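Local coordinates for protein leucine-rich Immune Molecule 1 (Anopheles gambiae, PDB 3OJA) that probably acts in mosquito immune defence, joining a leucine-rich repeat domain to a coiled-coil dimerization region that pairs with a second protein chain, at residues V92-V97 with I111-C116; A106-I111 with L127-I132; S67-E72 with K362-Q367. All coordinates share one frame; numbering follows the deposited sequence.

Contact 1 of 3, residues V92-V97 with I111-C116; sequences VQELLV and ISRVSC. With NAG (2-acetamido-2-deoxy-beta-D-glucopyranose), chain D.
L95, on the buried face of strand 94-97, meets I111 of the loop leading into strand 114-116, the side chains set at a slant to each other with L95 CD2 4.1 Å from I111 CD1. The same CD2 methyl lies near CG1 of V114, whose side chain and that of L95 leave the sheet on one face. The L95 first torsion (chi1 167°) sets CG opposite the backbone N, and CD2 is the branch that reaches I111. Farther along that face V97 CG2 rests 3.7 Å from C116 SG, the sulfur that is disulfide-bonded to C142. These short parallel strands, 94-97 and 114-116, lie on the convex side of consecutive turns of the leucine-rich repeat solenoid, and 73-75 flanks the first of them in the same sheet. Their pairing is regular: L95 N bonds to R113 O, S115 N to L95 O at 2.8 Å, and V97 N to S115 O. At the corner before the strand, S112 N meets Q93 O almost straight (173° at the hydrogen). On the other face L96 lays its CG 3.7 Å from S115 OG, and a water joins S115 OG to L95 O. R113 turns its guanidinium away, to a salt bridge with D137.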
loop_
_atom_site.group_PDB
_atom_site.type_symbol
_atom_site.label_atom_id
_atom_site.label_comp_id
_atom_site.label_asym_id
_atom_site.label_seq_id
_atom_site.Cartn_x
_atom_site.Cartn_y
_atom_site.Cartn_z
ATOM N N VAL A 92 42.929 -6.235 10.416
ATOM C CA VAL A 92 43.212 -4.943 9.800
ATOM C C VAL A 92 41.963 -4.491 9.075
ATOM O O VAL A 92 41.223 -5.337 8.609
ATOM C CB VAL A 92 44.301 -5.073 8.759
ATOM C CG1 VAL A 92 44.449 -3.802 8.033
ATOM C CG2 VAL A 92 45.518 -5.422 9.393
ATOM N N GLN A 93 41.734 -3.184 8.953
ATOM C CA GLN A 93 40.540 -2.658 8.256
ATOM C C GLN A 93 40.863 -1.895 7.009
ATOM O O GLN A 93 40.097 -1.972 6.055
ATOM C CB GLN A 93 39.747 -1.713 9.109
ATOM C CG GLN A 93 39.021 -2.333 10.219
ATOM C CD GLN A 93 38.181 -1.309 10.975
ATOM O OE1 GLN A 93 37.142 -0.901 10.485
ATOM N NE2 GLN A 93 38.646 -0.872 12.146
ATOM N N GLU A 94 41.959 -1.142 7.013
ATOM C CA GLU A 94 42.465 -0.536 5.780
ATOM C C GLU A 94 43.953 -0.799 5.684
ATOM O O GLU A 94 44.621 -0.903 6.693
ATOM C CB GLU A 94 42.175 0.943 5.762
ATOM C CG GLU A 94 40.764 1.243 6.370
ATOM C CD GLU A 94 40.335 2.718 6.298
ATOM O OE1 GLU A 94 41.044 3.510 5.614
ATOM O OE2 GLU A 94 39.287 3.062 6.926
ATOM N N LEU A 95 44.469 -0.945 4.467
ATOM C CA LEU A 95 45.831 -1.433 4.271
ATOM C C LEU A 95 46.488 -0.636 3.191
ATOM O O LEU A 95 45.938 -0.547 2.106
ATOM C CB LEU A 95 45.781 -2.909 3.849
ATOM C CG LEU A 95 47.056 -3.544 3.298
ATOM C CD1 LEU A 95 48.102 -3.513 4.377
ATOM C CD2 LEU A 95 46.805 -4.958 2.770
ATOM N N LEU A 96 47.650 -0.042 3.455
ATOM C CA LEU A 96 48.348 0.701 2.390
ATOM C C LEU A 96 49.775 0.198 2.270
ATOM O O LEU A 96 50.472 0.155 3.239
ATOM C CB LEU A 96 48.352 2.201 2.663
ATOM C CG LEU A 96 47.053 2.963 3.000
ATOM C CD1 LEU A 96 46.499 2.758 4.431
ATOM C CD2 LEU A 96 47.384 4.390 2.798
ATOM N N VAL A 97 50.202 -0.180 1.079
ATOM C CA VAL A 97 51.508 -0.751 0.857
ATOM C C VAL A 97 52.196 0.119 -0.182
ATOM O O VAL A 97 51.538 0.991 -0.829
ATOM C CB VAL A 97 51.389 -2.165 0.260
ATOM C CG1 VAL A 97 50.724 -3.092 1.205
ATOM C CG2 VAL A 97 50.593 -2.159 -1.082
ATOM N N ILE A 111 39.391 -6.436 6.225
ATOM C CA ILE A 111 39.836 -5.422 5.306
ATOM C C ILE A 111 38.696 -4.926 4.439
ATOM O O ILE A 111 37.933 -5.728 3.850
ATOM C CB ILE A 111 40.966 -5.958 4.397
ATOM C CG1 ILE A 111 42.229 -6.223 5.226
ATOM C CG2 ILE A 111 41.322 -4.992 3.359
ATOM C CD1 ILE A 111 43.499 -6.663 4.392
ATOM N N SER A 112 38.598 -3.603 4.318
ATOM C CA SER A 112 37.655 -3.001 3.382
ATOM C C SER A 112 38.197 -1.811 2.586
ATOM O O SER A 112 37.425 -1.089 2.059
ATOM C CB SER A 112 36.401 -2.571 4.143
ATOM O OG SER A 112 36.637 -1.497 5.039
ATOM N N ARG A 113 39.501 -1.580 2.551
ATOM C CA ARG A 113 40.153 -0.628 1.633
ATOM C C ARG A 113 41.612 -1.057 1.533
ATOM O O ARG A 113 42.203 -1.526 2.506
ATOM C CB ARG A 113 40.202 0.812 2.156
ATOM C CG ARG A 113 38.921 1.530 2.383
ATOM C CD ARG A 113 38.312 2.047 1.065
ATOM N NE ARG A 113 37.317 3.107 1.292
ATOM C CZ ARG A 113 36.048 2.902 1.666
ATOM N NH1 ARG A 113 35.579 1.657 1.856
ATOM N NH2 ARG A 113 35.239 3.948 1.854
ATOM N N VAL A 114 42.226 -0.839 0.391
ATOM C CA VAL A 114 43.613 -1.193 0.202
ATOM C C VAL A 114 44.187 -0.228 -0.777
ATOM O O VAL A 114 43.635 -0.079 -1.863
ATOM C CB VAL A 114 43.760 -2.542 -0.504
ATOM C CG1 VAL A 114 45.236 -2.819 -0.801
ATOM C CG2 VAL A 114 43.105 -3.636 0.281
ATOM N N SER A 115 45.315 0.384 -0.463
ATOM C CA SER A 115 45.951 1.275 -1.410
ATOM C C SER A 115 47.351 0.723 -1.772
ATOM O O SER A 115 48.040 0.140 -0.941
ATOM C CB SER A 115 45.990 2.671 -0.785
ATOM O OG SER A 115 44.839 2.872 0.044
ATOM N N CYS A 116 47.760 0.907 -3.015
ATOM C CA CYS A 116 49.047 0.455 -3.460
ATOM C C CYS A 116 49.681 1.529 -4.286
ATOM O O CYS A 116 49.306 1.694 -5.417
ATOM C CB CYS A 116 48.914 -0.800 -4.336
ATOM S SG CYS A 116 47.960 -2.169 -3.660
HETATM C C1 NAG D . 35.554 -4.503 11.350
HETATM C C2 NAG D . 35.445 -4.518 12.886
HETATM C C3 NAG D . 34.267 -3.695 13.489
HETATM C C4 NAG D . 34.128 -2.350 12.745
HETATM C C5 NAG D . 33.959 -2.636 11.259
HETATM C C6 NAG D . 33.737 -1.329 10.511
HETATM C C7 NAG D . 36.475 -6.325 14.171
HETATM C C8 NAG D . 36.217 -7.568 15.001
HETATM N N2 NAG D . 35.490 -5.915 13.334
HETATM O O3 NAG D . 34.316 -3.502 14.919
HETATM O O4 NAG D . 33.099 -1.527 13.291
HETATM O O5 NAG D . 35.127 -3.288 10.740
HETATM O O6 NAG D . 34.949 -0.884 9.923
HETATM O O7 NAG D . 37.575 -5.739 14.285
HETATM O O HOH W 1 43.659 1.779 2.060
#

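Contact 2 of 3, residues A106-I111 with L127-I132; sequences AANNNI and LANNKI. With NAG (2-acetamido-2-deoxy-beta-D-glucopyranose), chain D.
Residues 106-111 and 127-132 run alongside each other as equivalent loops of successive repeats, without regular strand pairing, their CA atoms about 5 Å apart where N108 faces N129 and N110 faces N130. Two good backbone bonds, N108 N to A128 O and, near the other end, K131 N to I111 O at 2.7 Å, join them, with a weak one from N109 N to N129 O. Between these, the side chain of N130 supplies further bonds to the backbone. Its first torsion (chi1 -73°) puts the amide alongside the I111 side chain, the two pointing the same way, within reach of I111 N. OD1 accepts from I111 N at 3.0 Å, the donor tilted 20° from the carbonyl plane. ND2 gives a bond of 2.7 Å to L127 O in its own loop, arriving well above the plane of that carbonyl, and a weak one across to A106 O. N109 repeats the pattern one turn earlier, with ND2 bonded to A106 O and L87 O and OD1 taking V92 N. Stacked in this way, the two form part of the asparagine row that marks leucine-rich repeats. L127 CD2 packs against both A106 CB, 3.6 Å away, and CD1 of I111, whose side chain it crosses at about a right angle. Beside helix 326-347, N129 ND2 reaches N108 OD1, their amide planes 76° apart, though the position of OD1 is less certain. N110 carries an N-linked glycan on ND2, and its OD1 lies 3.4 Å from K131 CG. The buried amide of N130 thus satisfies backbone groups of both loops where the chain turns and sheet bonding lapses, and its several bonds hold the plane of the amide.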
loop_
_atom_site.group_PDB
_atom_site.type_symbol
_atom_site.label_atom_id
_atom_site.label_comp_id
_atom_site.label_asym_id
_atom_site.label_seq_id
_atom_site.Cartn_x
_atom_site.Cartn_y
_atom_site.Cartn_z
ATOM N N ALA A 106 46.993 -11.253 2.527
ATOM C CA ALA A 106 46.144 -10.625 3.539
ATOM C C ALA A 106 44.834 -11.406 3.874
ATOM O O ALA A 106 43.894 -10.848 4.349
ATOM C CB ALA A 106 45.834 -9.180 3.106
ATOM N N ALA A 107 44.769 -12.698 3.654
ATOM C CA ALA A 107 43.602 -13.434 4.006
ATOM C C ALA A 107 43.175 -13.263 5.508
ATOM O O ALA A 107 43.962 -12.900 6.366
ATOM C CB ALA A 107 43.845 -14.878 3.653
ATOM N N ASN A 108 41.911 -13.559 5.809
ATOM C CA ASN A 108 41.373 -13.507 7.158
ATOM C C ASN A 108 41.689 -12.247 7.871
ATOM O O ASN A 108 42.329 -12.267 8.912
ATOM C CB ASN A 108 41.878 -14.643 7.983
ATOM C CG ASN A 108 41.494 -15.937 7.398
ATOM O OD1 ASN A 108 40.546 -16.003 6.614
ATOM N ND2 ASN A 108 42.224 -16.986 7.727
ATOM N N ASN A 109 41.208 -11.147 7.321
ATOM C CA ASN A 109 41.219 -9.899 8.032
ATOM C C ASN A 109 39.815 -9.283 8.097
ATOM O O ASN A 109 38.821 -10.013 7.971
ATOM C CB ASN A 109 42.272 -8.988 7.412
ATOM C CG ASN A 109 43.652 -9.248 7.997
ATOM O OD1 ASN A 109 44.034 -8.697 9.035
ATOM N ND2 ASN A 109 44.389 -10.096 7.340
ATOM N N ASN A 110 39.745 -7.983 8.373
ATOM C CA ASN A 110 38.511 -7.227 8.340
ATOM C C ASN A 110 38.674 -6.117 7.287
ATOM O O ASN A 110 38.193 -4.999 7.434
ATOM C CB ASN A 110 38.265 -6.649 9.727
ATOM C CG ASN A 110 36.868 -6.024 9.894
ATOM O OD1 ASN A 110 35.858 -6.454 9.244
ATOM N ND2 ASN A 110 36.809 -4.962 10.781
ATOM N N ILE A 111 39.391 -6.436 6.225
ATOM C CA ILE A 111 39.836 -5.422 5.306
ATOM C C ILE A 111 38.696 -4.926 4.439
ATOM O O ILE A 111 37.933 -5.728 3.850
ATOM C CB ILE A 111 40.966 -5.958 4.397
ATOM C CG1 ILE A 111 42.229 -6.223 5.226
ATOM C CG2 ILE A 111 41.322 -4.992 3.359
ATOM C CD1 ILE A 111 43.499 -6.663 4.392
ATOM N N LEU A 127 43.223 -11.886 -0.841
ATOM C CA LEU A 127 42.367 -11.168 0.062
ATOM C C LEU A 127 41.192 -12.028 0.504
ATOM O O LEU A 127 40.241 -11.509 1.006
ATOM C CB LEU A 127 41.930 -9.841 -0.571
ATOM C CG LEU A 127 42.935 -8.691 -0.420
ATOM C CD1 LEU A 127 42.608 -7.419 -1.217
ATOM C CD2 LEU A 127 43.028 -8.348 1.053
ATOM N N ALA A 128 41.282 -13.337 0.359
ATOM C CA ALA A 128 40.200 -14.194 0.784
ATOM C C ALA A 128 39.740 -13.846 2.207
ATOM O O ALA A 128 40.554 -13.539 3.058
ATOM C CB ALA A 128 40.572 -15.665 0.674
ATOM N N ASN A 129 38.410 -13.874 2.426
ATOM C CA ASN A 129 37.755 -13.621 3.725
ATOM C C ASN A 129 38.010 -12.231 4.280
ATOM O O ASN A 129 38.538 -12.058 5.357
ATOM C CB ASN A 129 38.100 -14.719 4.731
ATOM C CG ASN A 129 37.267 -14.647 5.976
ATOM O OD1 ASN A 129 36.104 -14.225 5.916
ATOM N ND2 ASN A 129 37.849 -15.030 7.134
ATOM N N ASN A 130 37.646 -11.218 3.515
ATOM C CA ASN A 130 37.606 -9.871 4.040
ATOM C C ASN A 130 36.237 -9.173 3.805
ATOM O O ASN A 130 35.189 -9.845 3.740
ATOM C CB ASN A 130 38.746 -9.077 3.460
ATOM C CG ASN A 130 40.067 -9.476 4.033
ATOM O OD1 ASN A 130 40.451 -9.040 5.110
ATOM N ND2 ASN A 130 40.784 -10.294 3.304
ATOM N N LYS A 131 36.229 -7.846 3.705
ATOM C CA LYS A 131 34.964 -7.128 3.645
ATOM C C LYS A 131 35.012 -6.160 2.519
ATOM O O LYS A 131 34.453 -5.067 2.620
ATOM C CB LYS A 131 34.716 -6.326 4.906
ATOM C CG LYS A 131 34.612 -7.128 6.128
ATOM C CD LYS A 131 33.234 -7.768 6.270
ATOM C CE LYS A 131 33.178 -8.692 7.509
ATOM N NZ LYS A 131 31.812 -9.160 7.912
ATOM N N ILE A 132 35.718 -6.515 1.459
ATOM C CA ILE A 132 35.684 -5.688 0.261
ATOM C C ILE A 132 34.246 -5.774 -0.243
ATOM O O ILE A 132 33.609 -6.844 -0.191
ATOM C CB ILE A 132 36.655 -6.160 -0.828
ATOM C CG1 ILE A 132 38.083 -6.259 -0.282
ATOM C CG2 ILE A 132 36.618 -5.218 -1.959
ATOM C CD1 ILE A 132 38.862 -4.987 -0.256
HETATM C C1 NAG D . 35.554 -4.503 11.350
HETATM C C2 NAG D . 35.445 -4.518 12.886
HETATM C C3 NAG D . 34.267 -3.695 13.489
HETATM C C4 NAG D . 34.128 -2.350 12.745
HETATM C C5 NAG D . 33.959 -2.636 11.259
HETATM C C6 NAG D . 33.737 -1.329 10.511
HETATM C C7 NAG D . 36.475 -6.325 14.171
HETATM C C8 NAG D . 36.217 -7.568 15.001
HETATM N N2 NAG D . 35.490 -5.915 13.334
HETATM O O3 NAG D . 34.316 -3.502 14.919
HETATM O O4 NAG D . 33.099 -1.527 13.291
HETATM O O5 NAG D . 35.127 -3.288 10.740
HETATM O O6 NAG D . 34.949 -0.884 9.923
HETATM O O7 NAG D . 37.575 -5.739 14.285
#

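Contact 3 of 3, residues S67-E72 with K362-Q367; sequences SNVLYE and KITLEQ
Y71 swings its ring out to the helix with CG anti to the carbonyl carbon, and the first torsion of Q367 (chi1 -56°) brings its CG over that ring, while a bend at the second turns the amide aside. The CG methylene stands over one face of the Y71 ring in a CH-pi contact, 3.7 Å from the centroid and 19° off the ring normal. The two side chains run past each other in opposite directions, and the Q367 amide is turned 70° from the ring plane. At the phenol end, Y71 OH and T364 OG1 share a hydrogen bond of 3.2 Å in which either may donate; T364 OG1 sits at the ring edge, near its plane, and has a second, weak hydrogen bond with Y91 OH. I363 approaches the ring obliquely, CG2 being 4.2 Å from Y71 CE2. The same isoleucine also takes V69 at a slant, with V69 CG2 3.9 Å from I363 CD1, while the other methyl, V69 CG1, lies 3.8 Å from T364 OG1. I363 and T364, with Q367 one turn on, make one side of the helix, and this side sits on a loop of the leucine-rich repeat domain. This part of the helix lies in the predicted coiled coil, and outside this contact K362 pairs with an acidic residue of the other protein chain. Y71 is also stacked on Y91 and touches an N-linked sugar. With one hydroxyl pair among methyl and methylene contacts and no ion pair across it, this interface joins helix to repeat domain mainly through van der Waals and CH-pi contact.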
loop_
_atom_site.group_PDB
_atom_site.type_symbol
_atom_site.label_atom_id
_atom_site.label_comp_id
_atom_site.label_asym_id
_atom_site.label_seq_id
_atom_site.Cartn_x
_atom_site.Cartn_y
_atom_site.Cartn_z
ATOM N N SER A 67 49.196 -13.720 11.737
ATOM C CA SER A 67 48.688 -14.195 13.022
ATOM C C SER A 67 49.138 -13.348 14.196
ATOM O O SER A 67 49.527 -13.879 15.199
ATOM C CB SER A 67 49.130 -15.635 13.260
ATOM O OG SER A 67 48.713 -16.494 12.216
ATOM N N ASN A 68 49.115 -12.034 14.067
ATOM C CA ASN A 68 49.096 -11.186 15.265
ATOM C C ASN A 68 47.641 -10.767 15.659
ATOM O O ASN A 68 46.641 -11.434 15.355
ATOM C CB ASN A 68 49.972 -9.953 15.072
ATOM C CG ASN A 68 51.466 -10.250 15.225
ATOM O OD1 ASN A 68 52.111 -9.767 16.145
ATOM N ND2 ASN A 68 52.016 -11.029 14.307
ATOM N N VAL A 69 47.501 -9.671 16.365
ATOM C CA VAL A 69 46.166 -9.113 16.545
ATOM C C VAL A 69 46.181 -7.675 16.127
ATOM O O VAL A 69 45.751 -6.843 16.893
ATOM C CB VAL A 69 45.647 -9.198 18.001
ATOM C CG1 VAL A 69 45.350 -10.600 18.363
ATOM C CG2 VAL A 69 46.637 -8.610 18.946
ATOM N N LEU A 70 46.691 -7.385 14.931
ATOM C CA LEU A 70 46.615 -6.039 14.379
ATOM C C LEU A 70 45.149 -5.573 14.101
ATOM O O LEU A 70 44.326 -6.343 13.592
ATOM C CB LEU A 70 47.393 -5.986 13.068
ATOM C CG LEU A 70 48.875 -6.296 13.032
ATOM C CD1 LEU A 70 49.270 -6.343 11.633
ATOM C CD2 LEU A 70 49.698 -5.238 13.723
ATOM N N TYR A 71 44.832 -4.313 14.426
ATOM C CA TYR A 71 43.517 -3.705 14.142
ATOM C C TYR A 71 43.660 -2.399 13.355
ATOM O O TYR A 71 44.765 -1.909 13.133
ATOM C CB TYR A 71 42.787 -3.428 15.451
ATOM C CG TYR A 71 42.193 -4.658 16.125
ATOM C CD1 TYR A 71 40.837 -4.971 15.965
ATOM C CD2 TYR A 71 42.986 -5.506 16.935
ATOM C CE1 TYR A 71 40.277 -6.090 16.554
ATOM C CE2 TYR A 71 42.432 -6.638 17.547
ATOM C CZ TYR A 71 41.072 -6.929 17.341
ATOM O OH TYR A 71 40.479 -8.030 17.920
ATOM N N GLU A 72 42.526 -1.857 12.916
ATOM C CA GLU A 72 42.454 -0.513 12.298
ATOM C C GLU A 72 43.399 -0.341 11.115
ATOM O O GLU A 72 43.503 -1.235 10.310
ATOM C CB GLU A 72 42.638 0.606 13.334
ATOM C CG GLU A 72 41.497 0.682 14.392
ATOM C CD GLU A 72 41.858 1.623 15.548
ATOM O OE1 GLU A 72 43.052 1.996 15.700
ATOM O OE2 GLU A 72 40.947 1.994 16.310
ATOM N N LYS A 362 43.561 -11.406 25.153
ATOM C CA LYS A 362 43.281 -10.243 25.968
ATOM C C LYS A 362 42.959 -9.037 25.106
ATOM O O LYS A 362 42.043 -8.317 25.433
ATOM C CB LYS A 362 44.416 -9.908 26.914
ATOM C CG LYS A 362 44.200 -8.595 27.592
ATOM C CD LYS A 362 45.038 -8.464 28.818
ATOM C CE LYS A 362 45.234 -7.009 29.188
ATOM N NZ LYS A 362 46.587 -6.802 29.842
ATOM N N ILE A 363 43.706 -8.792 24.036
ATOM C CA ILE A 363 43.486 -7.601 23.222
ATOM C C ILE A 363 42.210 -7.745 22.376
ATOM O O ILE A 363 41.484 -6.792 22.103
ATOM C CB ILE A 363 44.668 -7.365 22.296
ATOM C CG1 ILE A 363 45.879 -6.948 23.126
ATOM C CG2 ILE A 363 44.371 -6.333 21.274
ATOM C CD1 ILE A 363 47.176 -6.847 22.333
ATOM N N THR A 364 41.957 -8.965 21.951
ATOM C CA THR A 364 40.840 -9.273 21.114
ATOM C C THR A 364 39.551 -9.119 21.926
ATOM O O THR A 364 38.560 -8.626 21.406
ATOM C CB THR A 364 41.011 -10.713 20.564
ATOM O OG1 THR A 364 41.653 -10.644 19.301
ATOM C CG2 THR A 364 39.673 -11.429 20.385
ATOM N N LEU A 365 39.571 -9.563 23.191
ATOM C CA LEU A 365 38.427 -9.432 24.089
ATOM C C LEU A 365 38.195 -7.956 24.470
ATOM O O LEU A 365 37.082 -7.511 24.518
ATOM C CB LEU A 365 38.582 -10.324 25.314
ATOM C CG LEU A 365 38.413 -11.814 24.987
ATOM C CD1 LEU A 365 38.523 -12.678 26.229
ATOM C CD2 LEU A 365 37.099 -12.103 24.278
ATOM N N GLU A 366 39.241 -7.186 24.688
ATOM C CA GLU A 366 39.055 -5.772 24.805
ATOM C C GLU A 366 38.386 -5.165 23.593
ATOM O O GLU A 366 37.627 -4.255 23.758
ATOM C CB GLU A 366 40.358 -5.051 25.055
ATOM C CG GLU A 366 40.550 -4.729 26.493
ATOM C CD GLU A 366 42.013 -4.915 26.902
ATOM O OE1 GLU A 366 42.900 -4.702 26.026
ATOM O OE2 GLU A 366 42.277 -5.279 28.088
ATOM N N GLN A 367 38.640 -5.614 22.376
ATOM C CA GLN A 367 37.906 -5.038 21.277
ATOM C C GLN A 367 36.449 -5.521 21.266
ATOM O O GLN A 367 35.591 -4.726 21.014
ATOM C CB GLN A 367 38.605 -5.260 19.948
ATOM C CG GLN A 367 40.033 -4.726 19.938
ATOM C CD GLN A 367 40.133 -3.186 20.116
ATOM O OE1 GLN A 367 40.086 -2.424 19.117
ATOM N NE2 GLN A 367 40.311 -2.726 21.382
#

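How the contacts relate
Contact 2 is the most buried of the three, contact 1 is partly buried, and contact 3 lies at the surface. Contacts 1 and 2 both belong to the repeat solenoid and share I111, which ends the turn in contact 2 and begins the run into the strand in contact 1; N109 OD1 further ties them through V92 N. Contact 3 meets contact 1 at the backbone of E72 and Q93 but stays about 5 Å, at the nearest atoms, from contact 2. Chemistry follows place: strand-to-strand backbone bonds in contact 1, asparagine amides together with backbone bonds in contact 2, and in contact 3 side chains alone, between repeat domain and coiled-coil helix.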